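Local coordinates for glycosyl hydrolase, family 38 (Enterococcus faecalis, PDB 5KBP), which probably hydrolyses alpha-mannosidic linkages as a family 38 glycoside hydrolase, and probably binds carbohydrate and a metal ion, at residues W21-Y25 / E26-M30. Residues are numbered along the deposited sequence; the frame is centred on the assembly and turned at random.
Sequences WYLPY and EEHHM
His28, in the first turn of a helix, reaches back into the loop that leads to it and takes the backbone N-H of Leu23 on NE2, at 3.1 Å from Leu23 N. The bond is bent (146°), and the donor sits 33° out of the imidazole plane. Leu23 CB lies over one face of the same ring, 3.6 Å from its centroid, while CE1 at the edge points at the face of Tyr22 in a T-shaped pair, 3.9 Å from Tyr22 CZ. Tyr22 CG stands between its backbone N and carbonyl carbon (chi1 53°), which brings the ring beside the histidine; the two planes are almost perpendicular. This is the tight part: ring, loop amide and aliphatic carbon all close on one histidine, which also stacks on His235.

Pro24 holds the N-cap position, and its carbonyl O receives weak bonds from Glu27 N and His28 N. Next comes the regular helical bond from His29 N to Tyr25 O, 2.8 Å. Tyr25 and His29 run side by side with their rings slid apart, Tyr25 OH lying over the imidazole centre; His29 ND1 donates to Glu26 OE2 at 3.0 Å, on the syn side of the carboxylate. His29 NE2 bonds the backbone carbonyl O of Asp63, so both nitrogens point at acceptors, consistent with a protonated ring.

The side of Pro24 and Glu27 is looser and partly exposed: Glu27 CG merely lies alongside Pro24 CD, its carboxylate turns away to a salt bridge with Arg31, and Asp377 of the second subunit packs on Pro24. Together the residues form the N-terminal entry to helix 25-45, which follows strand 7-13 in the family 38 N-terminal domain; Trp760 meets Trp21 and Tyr22 edge-to-face, and Tyr342 from helix 337-348 of the second subunit bonds Glu26 OE1.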
loop_
_atom_site.group_PDB
_atom_site.type_symbol
_atom_site.label_atom_id
_atom_site.label_comp_id
_atom_site.label_asym_id
_atom_site.label_seq_id
_atom_site.Cartn_x
_atom_site.Cartn_y
_atom_site.Cartn_z
ATOM N N TRP A 21 -9.275 -5.717 -10.278
ATOM C CA TRP A 21 -9.853 -7.053 -10.349
ATOM C C TRP A 21 -8.795 -8.105 -10.666
ATOM O O TRP A 21 -7.997 -8.468 -9.796
ATOM C CB TRP A 21 -10.971 -7.090 -11.395
ATOM C CG TRP A 21 -11.819 -8.326 -11.333
ATOM C CD1 TRP A 21 -11.838 -9.260 -10.338
ATOM C CD2 TRP A 21 -12.769 -8.764 -12.312
ATOM N NE1 TRP A 21 -12.743 -10.251 -10.636
ATOM C CE2 TRP A 21 -13.328 -9.969 -11.842
ATOM C CE3 TRP A 21 -13.203 -8.253 -13.538
ATOM C CZ2 TRP A 21 -14.296 -10.671 -12.557
ATOM C CZ3 TRP A 21 -14.164 -8.951 -14.246
ATOM C CH2 TRP A 21 -14.699 -10.147 -13.753
ATOM N N TYR A 22 -8.784 -8.606 -11.904
ATOM C CA TYR A 22 -7.877 -9.684 -12.282
ATOM C C TYR A 22 -6.473 -9.196 -12.611
ATOM O O TYR A 22 -5.565 -10.022 -12.752
ATOM C CB TYR A 22 -8.444 -10.466 -13.472
ATOM C CG TYR A 22 -8.827 -9.619 -14.666
ATOM C CD1 TYR A 22 -10.093 -9.059 -14.767
ATOM C CD2 TYR A 22 -7.929 -9.397 -15.703
ATOM C CE1 TYR A 22 -10.452 -8.290 -15.859
ATOM C CE2 TYR A 22 -8.280 -8.627 -16.801
ATOM C CZ TYR A 22 -9.543 -8.077 -16.872
ATOM O OH TYR A 22 -9.902 -7.313 -17.957
ATOM N N LEU A 23 -6.275 -7.893 -12.740
ATOM C CA LEU A 23 -4.963 -7.297 -12.912
ATOM C C LEU A 23 -4.589 -6.493 -11.676
ATOM O O LEU A 23 -5.459 -6.114 -10.883
ATOM C CB LEU A 23 -4.939 -6.382 -14.145
ATOM C CG LEU A 23 -4.984 -7.039 -15.524
ATOM C CD1 LEU A 23 -5.079 -5.980 -16.612
ATOM C CD2 LEU A 23 -3.754 -7.909 -15.723
ATOM N N PRO A 24 -3.298 -6.228 -11.460
ATOM C CA PRO A 24 -2.922 -5.252 -10.433
ATOM C C PRO A 24 -3.571 -3.908 -10.725
ATOM O O PRO A 24 -3.914 -3.598 -11.871
ATOM C CB PRO A 24 -1.396 -5.183 -10.548
ATOM C CG PRO A 24 -1.006 -6.504 -11.125
ATOM C CD PRO A 24 -2.120 -6.872 -12.067
ATOM N N TYR A 25 -3.747 -3.110 -9.668
ATOM C CA TYR A 25 -4.538 -1.885 -9.772
ATOM C C TYR A 25 -4.043 -0.980 -10.893
ATOM O O TYR A 25 -4.834 -0.487 -11.705
ATOM C CB TYR A 25 -4.524 -1.126 -8.446
ATOM C CG TYR A 25 -4.974 0.309 -8.609
ATOM C CD1 TYR A 25 -6.305 0.610 -8.859
ATOM C CD2 TYR A 25 -4.066 1.359 -8.536
ATOM C CE1 TYR A 25 -6.725 1.917 -9.023
ATOM C CE2 TYR A 25 -4.478 2.672 -8.698
ATOM C CZ TYR A 25 -5.809 2.945 -8.942
ATOM O OH TYR A 25 -6.229 4.246 -9.104
ATOM N N GLU A 26 -2.730 -0.750 -10.954
ATOM C CA GLU A 26 -2.203 0.207 -11.920
ATOM C C GLU A 26 -2.342 -0.291 -13.354
ATOM O O GLU A 26 -2.396 0.521 -14.283
ATOM C CB GLU A 26 -0.743 0.526 -11.603
ATOM C CG GLU A 26 -0.545 1.330 -10.324
ATOM C CD GLU A 26 -1.112 2.742 -10.403
ATOM O OE1 GLU A 26 -1.228 3.391 -9.342
ATOM O OE2 GLU A 26 -1.436 3.208 -11.517
ATOM N N GLU A 27 -2.398 -1.610 -13.555
ATOM C CA GLU A 27 -2.657 -2.131 -14.895
ATOM C C GLU A 27 -4.046 -1.728 -15.375
ATOM O O GLU A 27 -4.215 -1.308 -16.525
ATOM C CB GLU A 27 -2.492 -3.651 -14.911
ATOM C CG GLU A 27 -1.067 -4.134 -14.653
ATOM C CD GLU A 27 -0.171 -4.003 -15.872
ATOM O OE1 GLU A 27 -0.707 -3.828 -16.985
ATOM O OE2 GLU A 27 1.066 -4.078 -15.717
ATOM N N HIS A 28 -5.052 -1.843 -14.503
ATOM C CA HIS A 28 -6.372 -1.313 -14.828
ATOM C C HIS A 28 -6.346 0.208 -14.912
ATOM O O HIS A 28 -7.012 0.800 -15.768
ATOM C CB HIS A 28 -7.399 -1.759 -13.787
ATOM C CG HIS A 28 -7.671 -3.230 -13.787
ATOM N ND1 HIS A 28 -8.275 -3.876 -14.844
ATOM C CD2 HIS A 28 -7.437 -4.179 -12.850
ATOM C CE1 HIS A 28 -8.393 -5.161 -14.561
ATOM N NE2 HIS A 28 -7.895 -5.370 -13.356
ATOM N N HIS A 29 -5.579 0.854 -14.030
ATOM C CA HIS A 29 -5.572 2.312 -13.970
ATOM C C HIS A 29 -5.015 2.921 -15.249
ATOM O O HIS A 29 -5.557 3.909 -15.760
ATOM C CB HIS A 29 -4.763 2.778 -12.761
ATOM C CG HIS A 29 -4.845 4.251 -12.510
ATOM N ND1 HIS A 29 -3.915 4.928 -11.752
ATOM C CD2 HIS A 29 -5.748 5.176 -12.912
ATOM C CE1 HIS A 29 -4.240 6.207 -11.699
ATOM N NE2 HIS A 29 -5.348 6.385 -12.396
ATOM N N MET A 30 -3.932 2.351 -15.781
ATOM C CA MET A 30 -3.361 2.876 -17.017
ATOM C C MET A 30 -4.292 2.658 -18.203
ATOM O O MET A 30 -4.242 3.420 -19.176
ATOM C CB MET A 30 -1.998 2.238 -17.283
ATOM C CG MET A 30 -0.926 2.601 -16.266
ATOM S SD MET A 30 -0.626 4.375 -16.136
ATOM C CE MET A 30 -1.513 4.771 -14.629
#